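Local structure of citrate synthase (Pyrobaculum aerophilum, 2IBP) at residues A[86-92]-A[152-157]; A[206-211]-A[298-302]; A[218-223]-A[239-244]. The protein probably catalyses the condensation of oxaloacetate with acetyl-CoA to give citrate and CoA, a step of the tricarboxylic acid cycle, and forms a homodimer of interlinked chains. All coordinates share one frame; numbering follows the deposited sequence.

Contact 1: residues A[86-92]-A[152-157]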
# COMPACT_ATOMS: atom_id res chain seq x y z
N ARG A 86 -13.61 -8.80 -23.78
CA ARG A 86 -13.93 -8.20 -22.50
C ARG A 86 -12.89 -7.13 -22.19
O ARG A 86 -13.23 -6.01 -21.81
CB ARG A 86 -13.94 -9.24 -21.36
CG ARG A 86 -15.10 -10.23 -21.44
CD ARG A 86 -15.22 -11.03 -20.14
NE ARG A 86 -14.01 -11.79 -19.79
CZ ARG A 86 -13.77 -13.03 -20.17
NH1 ARG A 86 -14.58 -13.64 -21.04
NH2 ARG A 86 -12.66 -13.63 -19.78
N MET A 87 -11.63 -7.46 -22.42
CA MET A 87 -10.54 -6.52 -22.14
C MET A 87 -10.73 -5.26 -22.98
O MET A 87 -10.61 -4.16 -22.49
CB MET A 87 -9.18 -7.17 -22.39
CG MET A 87 -8.95 -8.41 -21.53
SD MET A 87 -8.71 -7.95 -19.82
CE MET A 87 -6.98 -7.54 -20.03
N LYS A 88 -11.09 -5.42 -24.25
CA LYS A 88 -11.31 -4.26 -25.11
C LYS A 88 -12.41 -3.36 -24.56
O LYS A 88 -12.30 -2.13 -24.60
CB LYS A 88 -11.59 -4.70 -26.54
CG LYS A 88 -10.37 -5.13 -27.27
CD LYS A 88 -10.68 -5.74 -28.61
CE LYS A 88 -9.41 -6.01 -29.36
NZ LYS A 88 -9.69 -6.55 -30.71
N LYS A 89 -13.50 -3.97 -24.10
CA LYS A 89 -14.63 -3.25 -23.53
C LYS A 89 -14.19 -2.52 -22.24
O LYS A 89 -14.66 -1.42 -21.95
CB LYS A 89 -15.76 -4.21 -23.18
CG LYS A 89 -17.01 -3.54 -22.65
CD LYS A 89 -18.11 -4.56 -22.32
CE LYS A 89 -17.70 -5.48 -21.17
NZ LYS A 89 -18.80 -6.41 -20.76
N TYR A 90 -13.29 -3.13 -21.49
CA TYR A 90 -12.85 -2.55 -20.23
C TYR A 90 -11.82 -1.45 -20.35
O TYR A 90 -11.57 -0.75 -19.37
CB TYR A 90 -12.25 -3.62 -19.32
CG TYR A 90 -13.17 -4.75 -18.97
CD1 TYR A 90 -14.52 -4.53 -18.74
CD2 TYR A 90 -12.65 -5.99 -18.67
CE1 TYR A 90 -15.35 -5.58 -18.39
CE2 TYR A 90 -13.45 -7.02 -18.28
CZ TYR A 90 -14.79 -6.81 -18.13
OH TYR A 90 -15.58 -7.87 -17.76
N ARG A 91 -11.20 -1.29 -21.51
CA ARG A 91 -10.13 -0.30 -21.64
C ARG A 91 -10.51 1.11 -21.26
O ARG A 91 -9.69 1.85 -20.69
CB ARG A 91 -9.59 -0.26 -23.07
CG ARG A 91 -8.90 -1.51 -23.48
CD ARG A 91 -8.51 -1.40 -24.93
NE ARG A 91 -7.82 -2.59 -25.38
CZ ARG A 91 -7.51 -2.83 -26.66
NH1 ARG A 91 -7.91 -2.00 -27.60
NH2 ARG A 91 -6.86 -3.92 -26.98
N GLU A 92 -11.71 1.55 -21.61
CA GLU A 92 -12.11 2.93 -21.37
C GLU A 92 -12.31 3.17 -19.88
O GLU A 92 -12.71 2.26 -19.15
CB GLU A 92 -13.37 3.28 -22.14
CG GLU A 92 -13.80 4.74 -22.05
CD GLU A 92 -12.74 5.73 -22.51
OE1 GLU A 92 -12.84 6.21 -23.65
OE2 GLU A 92 -11.78 6.00 -21.75
N GLU A 152 -9.45 -8.46 -14.49
CA GLU A 152 -9.37 -8.17 -15.93
C GLU A 152 -9.45 -6.67 -16.23
O GLU A 152 -8.70 -6.14 -17.03
CB GLU A 152 -10.48 -8.91 -16.69
CG GLU A 152 -10.31 -10.39 -16.69
CD GLU A 152 -11.36 -11.10 -17.53
OE1 GLU A 152 -12.25 -10.44 -18.10
OE2 GLU A 152 -11.24 -12.34 -17.64
N LYS A 153 -10.33 -5.98 -15.52
CA LYS A 153 -10.50 -4.55 -15.73
C LYS A 153 -9.23 -3.82 -15.39
O LYS A 153 -8.84 -2.89 -16.10
CB LYS A 153 -11.64 -4.00 -14.89
CG LYS A 153 -12.99 -4.40 -15.39
CD LYS A 153 -14.03 -3.92 -14.42
CE LYS A 153 -15.41 -4.32 -14.81
NZ LYS A 153 -16.33 -3.89 -13.72
N LEU A 154 -8.60 -4.19 -14.28
CA LEU A 154 -7.34 -3.53 -13.89
C LEU A 154 -6.23 -3.71 -14.94
O LEU A 154 -5.49 -2.78 -15.27
CB LEU A 154 -6.91 -4.07 -12.53
CG LEU A 154 -7.66 -3.40 -11.37
CD1 LEU A 154 -7.74 -4.26 -10.13
CD2 LEU A 154 -7.09 -2.02 -11.05
N VAL A 155 -6.13 -4.91 -15.48
CA VAL A 155 -5.13 -5.20 -16.51
C VAL A 155 -5.47 -4.39 -17.78
O VAL A 155 -4.60 -3.80 -18.42
CB VAL A 155 -5.11 -6.70 -16.80
CG1 VAL A 155 -4.19 -7.01 -18.00
CG2 VAL A 155 -4.67 -7.46 -15.55
N ALA A 156 -6.75 -4.34 -18.12
CA ALA A 156 -7.18 -3.63 -19.33
C ALA A 156 -7.04 -2.13 -19.28
O ALA A 156 -6.78 -1.49 -20.29
CB ALA A 156 -8.63 -4.00 -19.66
N LYS A 157 -7.25 -1.56 -18.09
CA LYS A 157 -7.31 -0.12 -17.93
C LYS A 157 -5.96 0.54 -17.72
O LYS A 157 -5.83 1.74 -18.00
CB LYS A 157 -8.24 0.23 -16.77
CG LYS A 157 -9.68 -0.16 -17.05
CD LYS A 157 -10.55 -0.04 -15.83
CE LYS A 157 -11.94 -0.58 -16.15
NZ LYS A 157 -12.69 0.31 -17.06
O HOH W 1 -14.56 -10.30 -17.01

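Contact 2: residues A[206-211]-A[298-302]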
# COMPACT_ATOMS: atom_id res chain seq x y z
N LEU A 206 6.12 -7.46 -26.09
CA LEU A 206 7.18 -8.27 -25.52
C LEU A 206 7.52 -7.78 -24.12
O LEU A 206 7.63 -8.56 -23.19
CB LEU A 206 8.43 -8.23 -26.40
CG LEU A 206 9.58 -9.11 -25.95
CD1 LEU A 206 9.15 -10.58 -25.85
CD2 LEU A 206 10.75 -8.93 -26.94
N TYR A 207 7.69 -6.47 -23.98
CA TYR A 207 8.01 -5.91 -22.67
C TYR A 207 6.94 -6.30 -21.65
O TYR A 207 7.24 -6.71 -20.54
CB TYR A 207 8.12 -4.40 -22.75
CG TYR A 207 8.46 -3.78 -21.41
CD1 TYR A 207 9.78 -3.53 -21.05
CD2 TYR A 207 7.47 -3.53 -20.48
CE1 TYR A 207 10.08 -3.02 -19.80
CE2 TYR A 207 7.77 -3.04 -19.24
CZ TYR A 207 9.06 -2.79 -18.91
OH TYR A 207 9.35 -2.30 -17.66
N LEU A 208 5.68 -6.21 -22.08
CA LEU A 208 4.58 -6.51 -21.18
C LEU A 208 4.63 -7.98 -20.77
O LEU A 208 4.40 -8.32 -19.62
CB LEU A 208 3.23 -6.15 -21.79
CG LEU A 208 2.94 -4.68 -22.05
CD1 LEU A 208 1.61 -4.52 -22.73
CD2 LEU A 208 3.01 -3.82 -20.80
N ILE A 209 4.88 -8.86 -21.73
CA ILE A 209 5.01 -10.27 -21.38
C ILE A 209 6.15 -10.48 -20.40
O ILE A 209 6.01 -11.14 -19.38
CB ILE A 209 5.33 -11.11 -22.64
CG1 ILE A 209 4.11 -11.11 -23.57
CG2 ILE A 209 5.76 -12.53 -22.25
CD1 ILE A 209 4.36 -11.75 -24.92
N LEU A 210 7.29 -9.88 -20.69
CA LEU A 210 8.49 -10.15 -19.93
C LEU A 210 8.47 -9.67 -18.51
O LEU A 210 9.17 -10.22 -17.69
CB LEU A 210 9.73 -9.59 -20.61
CG LEU A 210 10.12 -10.24 -21.95
CD1 LEU A 210 11.32 -9.46 -22.49
CD2 LEU A 210 10.41 -11.73 -21.82
N HIS A 211 7.66 -8.66 -18.21
CA HIS A 211 7.63 -8.11 -16.85
C HIS A 211 6.35 -8.41 -16.10
O HIS A 211 6.14 -7.88 -15.01
CB HIS A 211 7.88 -6.61 -16.94
CG HIS A 211 9.24 -6.27 -17.48
ND1 HIS A 211 9.53 -6.34 -18.83
CD2 HIS A 211 10.40 -5.94 -16.86
CE1 HIS A 211 10.82 -6.09 -19.01
NE2 HIS A 211 11.37 -5.82 -17.83
N ARG A 298 14.98 -12.63 -19.47
CA ARG A 298 14.20 -11.55 -20.02
C ARG A 298 15.12 -10.61 -20.76
O ARG A 298 14.75 -10.02 -21.78
CB ARG A 298 13.49 -10.80 -18.91
CG ARG A 298 12.54 -11.67 -18.09
CD ARG A 298 12.08 -10.94 -16.86
NE ARG A 298 13.22 -10.61 -16.03
CZ ARG A 298 13.16 -9.81 -14.97
NH1 ARG A 298 11.99 -9.30 -14.59
NH2 ARG A 298 14.26 -9.51 -14.32
N ALA A 299 16.34 -10.46 -20.25
CA ALA A 299 17.32 -9.55 -20.86
C ALA A 299 17.78 -10.07 -22.22
O ALA A 299 17.88 -9.30 -23.18
CB ALA A 299 18.51 -9.34 -19.92
N LYS A 300 18.00 -11.38 -22.29
CA LYS A 300 18.46 -12.02 -23.53
C LYS A 300 17.44 -11.79 -24.64
O LYS A 300 17.77 -11.40 -25.76
CB LYS A 300 18.68 -13.51 -23.29
CG LYS A 300 19.29 -14.23 -24.47
CD LYS A 300 19.82 -15.61 -24.09
CE LYS A 300 21.02 -15.52 -23.14
NZ LYS A 300 21.50 -16.86 -22.68
N ILE A 301 16.17 -11.99 -24.29
CA ILE A 301 15.09 -11.82 -25.23
C ILE A 301 14.91 -10.36 -25.63
O ILE A 301 14.75 -10.04 -26.81
CB ILE A 301 13.77 -12.34 -24.64
CG1 ILE A 301 13.88 -13.83 -24.32
CG2 ILE A 301 12.60 -12.07 -25.57
CD1 ILE A 301 12.75 -14.37 -23.46
N PHE A 302 14.93 -9.47 -24.65
CA PHE A 302 14.69 -8.07 -24.97
C PHE A 302 15.85 -7.44 -25.73
O PHE A 302 15.65 -6.56 -26.56
CB PHE A 302 14.27 -7.26 -23.76
CG PHE A 302 13.36 -6.13 -24.12
CD1 PHE A 302 12.07 -6.40 -24.55
CD2 PHE A 302 13.80 -4.84 -24.11
CE1 PHE A 302 11.23 -5.39 -24.93
CE2 PHE A 302 12.95 -3.82 -24.47
CZ PHE A 302 11.66 -4.10 -24.88
O HOH W 2 9.23 -10.51 -14.99

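Contact 3: residues A[218-223]-A[239-244]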
# COMPACT_ATOMS: atom_id res chain seq x y z
N ALA A 218 8.51 -5.79 -3.46
CA ALA A 218 7.78 -4.95 -2.53
C ALA A 218 6.41 -4.52 -3.04
O ALA A 218 5.46 -4.44 -2.26
CB ALA A 218 8.62 -3.73 -2.13
N SER A 219 6.26 -4.30 -4.35
CA SER A 219 4.98 -3.85 -4.88
C SER A 219 3.95 -4.99 -4.76
O SER A 219 2.83 -4.81 -4.29
CB SER A 219 5.11 -3.37 -6.31
OG SER A 219 5.66 -4.36 -7.13
N THR A 220 4.36 -6.19 -5.14
CA THR A 220 3.50 -7.36 -5.02
C THR A 220 3.18 -7.64 -3.54
O THR A 220 2.06 -8.00 -3.19
CB THR A 220 4.15 -8.56 -5.68
OG1 THR A 220 4.43 -8.22 -7.05
CG2 THR A 220 3.27 -9.78 -5.64
N PHE A 221 4.16 -7.42 -2.67
CA PHE A 221 3.94 -7.59 -1.24
C PHE A 221 2.93 -6.57 -0.71
O PHE A 221 2.03 -6.93 0.07
CB PHE A 221 5.26 -7.50 -0.50
CG PHE A 221 5.18 -7.86 0.95
CD1 PHE A 221 4.40 -8.92 1.37
CD2 PHE A 221 6.03 -7.26 1.86
CE1 PHE A 221 4.38 -9.29 2.68
CE2 PHE A 221 6.02 -7.64 3.18
CZ PHE A 221 5.19 -8.66 3.58
N ALA A 222 3.08 -5.31 -1.14
CA ALA A 222 2.15 -4.24 -0.74
C ALA A 222 0.72 -4.64 -1.10
O ALA A 222 -0.20 -4.47 -0.31
CB ALA A 222 2.50 -2.92 -1.39
N ALA A 223 0.55 -5.17 -2.31
CA ALA A 223 -0.77 -5.63 -2.75
C ALA A 223 -1.29 -6.73 -1.82
O ALA A 223 -2.48 -6.75 -1.49
CB ALA A 223 -0.69 -6.15 -4.18
N ALA A 239 -1.92 0.50 -3.99
CA ALA A 239 -0.84 0.31 -3.02
C ALA A 239 0.41 -0.27 -3.68
O ALA A 239 1.51 0.14 -3.38
CB ALA A 239 -1.28 -0.57 -1.85
N ALA A 240 0.24 -1.25 -4.56
CA ALA A 240 1.36 -1.83 -5.30
C ALA A 240 2.09 -0.73 -6.09
O ALA A 240 3.33 -0.67 -6.09
CB ALA A 240 0.86 -2.90 -6.25
N ILE A 241 1.32 0.14 -6.74
CA ILE A 241 1.86 1.28 -7.49
C ILE A 241 2.62 2.22 -6.57
O ILE A 241 3.68 2.72 -6.92
CB ILE A 241 0.74 2.00 -8.24
CG1 ILE A 241 0.19 1.08 -9.33
CG2 ILE A 241 1.22 3.33 -8.84
CD1 ILE A 241 -1.12 1.55 -9.95
N ALA A 242 2.05 2.49 -5.40
CA ALA A 242 2.71 3.34 -4.40
C ALA A 242 4.09 2.78 -4.09
O ALA A 242 5.08 3.51 -4.00
CB ALA A 242 1.85 3.41 -3.15
N ALA A 243 4.19 1.48 -3.92
CA ALA A 243 5.48 0.88 -3.61
C ALA A 243 6.40 0.93 -4.82
O ALA A 243 7.60 1.21 -4.71
CB ALA A 243 5.30 -0.58 -3.15
N LEU A 244 5.84 0.62 -5.99
CA LEU A 244 6.61 0.57 -7.22
C LEU A 244 7.30 1.90 -7.53
O LEU A 244 8.35 1.94 -8.16
CB LEU A 244 5.67 0.19 -8.37
CG LEU A 244 6.33 0.15 -9.73
CD1 LEU A 244 7.42 -0.89 -9.73
CD2 LEU A 244 5.30 -0.18 -10.80

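Contact 1: residues A[86-92]-A[152-157]
The bend of R86 at its third torsion (chi3 -58°) brings its guanidinium side-on to the carboxylate of E152, whose own chain runs extended beyond CG to meet it. Two nitrogens then hold two oxygens. R86 NE donates to E152 OE1 at 2.8 Å, almost in a straight line. R86 NH2 donates to E152 OE2 at 2.9 Å. Both oxygens use their syn lone pairs, and the two flat groups are nearly coplanar. Y71 OH also bonds to E152 OE2, and a water donates to E152 OE1 while hydrogen-bonded to Y90 OH. A leucine in place of R86 would probably leave the buried carboxylate of E152 without its positive mate and less fixed in its rotation.

The two segments belong to helices 77-90 and 141-169 of the mainly helical citrate synthase fold. Their local axes cross at -64° and come within 8.3 Å of each other. Y90 fills the crossing. K153 CG lies over the ring centre in a CH-pi contact, 3.6 Å from the Y90 centroid. The opposite face has R86 O near its rim, and E152 OE1 sits at the ring edge. Past the ring, K153 NZ forms salt bridges with D126 and D124. At the base of the Y90 side chain, A156 CB touches Y90 CB at 3.7 Å. The thioether of M87 reaches the other flank, where M87 CE presses tightly on V155 CG1 at 3.5 Å.

K157 turns at its last torsion (chi4 -71°) and points its amine at backbone oxygens near the end of segment 86-92. K157 NZ donates to Y90 O at 2.8 Å and weakly to E92 O at 2.9 Å. The same amine forms a salt bridge with E120.

Contact 2: residues A[206-211]-A[298-302]
F302 reaches across to L206, Y207 and L210, and its side chain can be followed outward atom by atom. F302 CB lies against L210 CD1. One step on, F302 CD1 meets both leucines, with L206 CD2 at 3.7 Å and L210 CD1 at 3.8 Å. Further along the same side of the ring, F302 CE1 meets Y207 CB at 3.9 Å and also approaches the backbone N of that residue. F302 CZ, at the tip, ends near the edge of the Y207 ring. The first torsion of F302 (chi1 -149°) lies off the staggered positions and carries the ring in among these groups.

Helices 198-210 and 297-313 run antiparallel here, their local axes at 173°. They stand 10.7 Å apart at closest approach, so branched and aromatic side chains bridge the distance. I301 adds both of its branches: CG2 touches L206, and CD1 touches L210.

The chemistry changes at R298. Its CD lies against the L210 carbonyl, with R298 CD 3.1 Å from L210 O. A water donates to L210 O and accepts from R298 NH1, while R298 NH2 forms a salt bridge with D296. H211 ND1 donates to Y207 O at 2.9 Å, which fixes the imidazole over the Y207 ring.

R298 comes within about 4 Å of H289 and H211 within about 5 Å of D346, side chain to side chain. Both neighbours are predicted catalytic residues. The apolar side chains thus join the helices, while the polar end probably helps shape the rim of the active site.

Contact 3: residues A[218-223]-A[239-244]
A218 begins the line of small residues with which helix 218-227 meets A243 and its neighbours on helix 233-244. The two helices follow each other in the chain and form an antiparallel helical pair, with local axes at 152° and 7.4 Å apart at closest approach. Such closeness depends on alanine and serine, which let backbone touch side chain directly. The pair also borders the second subunit, consistent with the layered antiparallel helices through which citrate synthase subunits dimerise.

The first touch is of A218 O on A243 CB, at 4.0 Å. A218 also packs on T229 of the second subunit.

S219 comes next, its CB directed toward the partner helix. S219 CB lies 3.2 Å from A240 O, and S219 CA lies 3.7 Å from A243 CB. On its other flank, S219 CB rests against CB of L244. The hydroxyl takes the crowded position between backbone N and carbonyl carbon (chi1 57°). There S219 OG is hydrogen-bonded to H249 NE2 and to W375 NE1, so this buried polar atom has two partners beyond the helix pair. The S219 carbonyl faces A240 in turn: A240 CA makes a CA-H...O contact with S219 O at 3.5 Å.

The next residue to touch the partner helix is A222, one turn after A218. Its methyl sits in the notch between A239 and A243, with A222 CB 4.1 Å from A243 CB. A222 also packs on V225 of the second subunit. The backbone oxygens of A242 and A243 bond to S231 OG and T229 OG1 of that subunit.

The walk closes at A223, where two methyls meet: A223 CB lies 4.2 Å from A240 CB.

Overall arrangement
All three contacts are largely buried and join helices, but their surroundings differ. Contact 1 lies farthest out, about 18 Å from the chain centre, and mixes apolar packing with a salt bridge and lysine bonds. Contact 2 combines bulky apolar side chains with a water bridge beside predicted catalytic residues. Contact 3 is the most central and has the smallest side chains; of the three, it alone touches the second subunit. Helices 198-210 and 218-227 follow each other in the chain, and contact 3 lies wholly between the two segments of contact 2. Helix 363-382 meets side chains of all three. The contact centres are 21 to 22 Å apart.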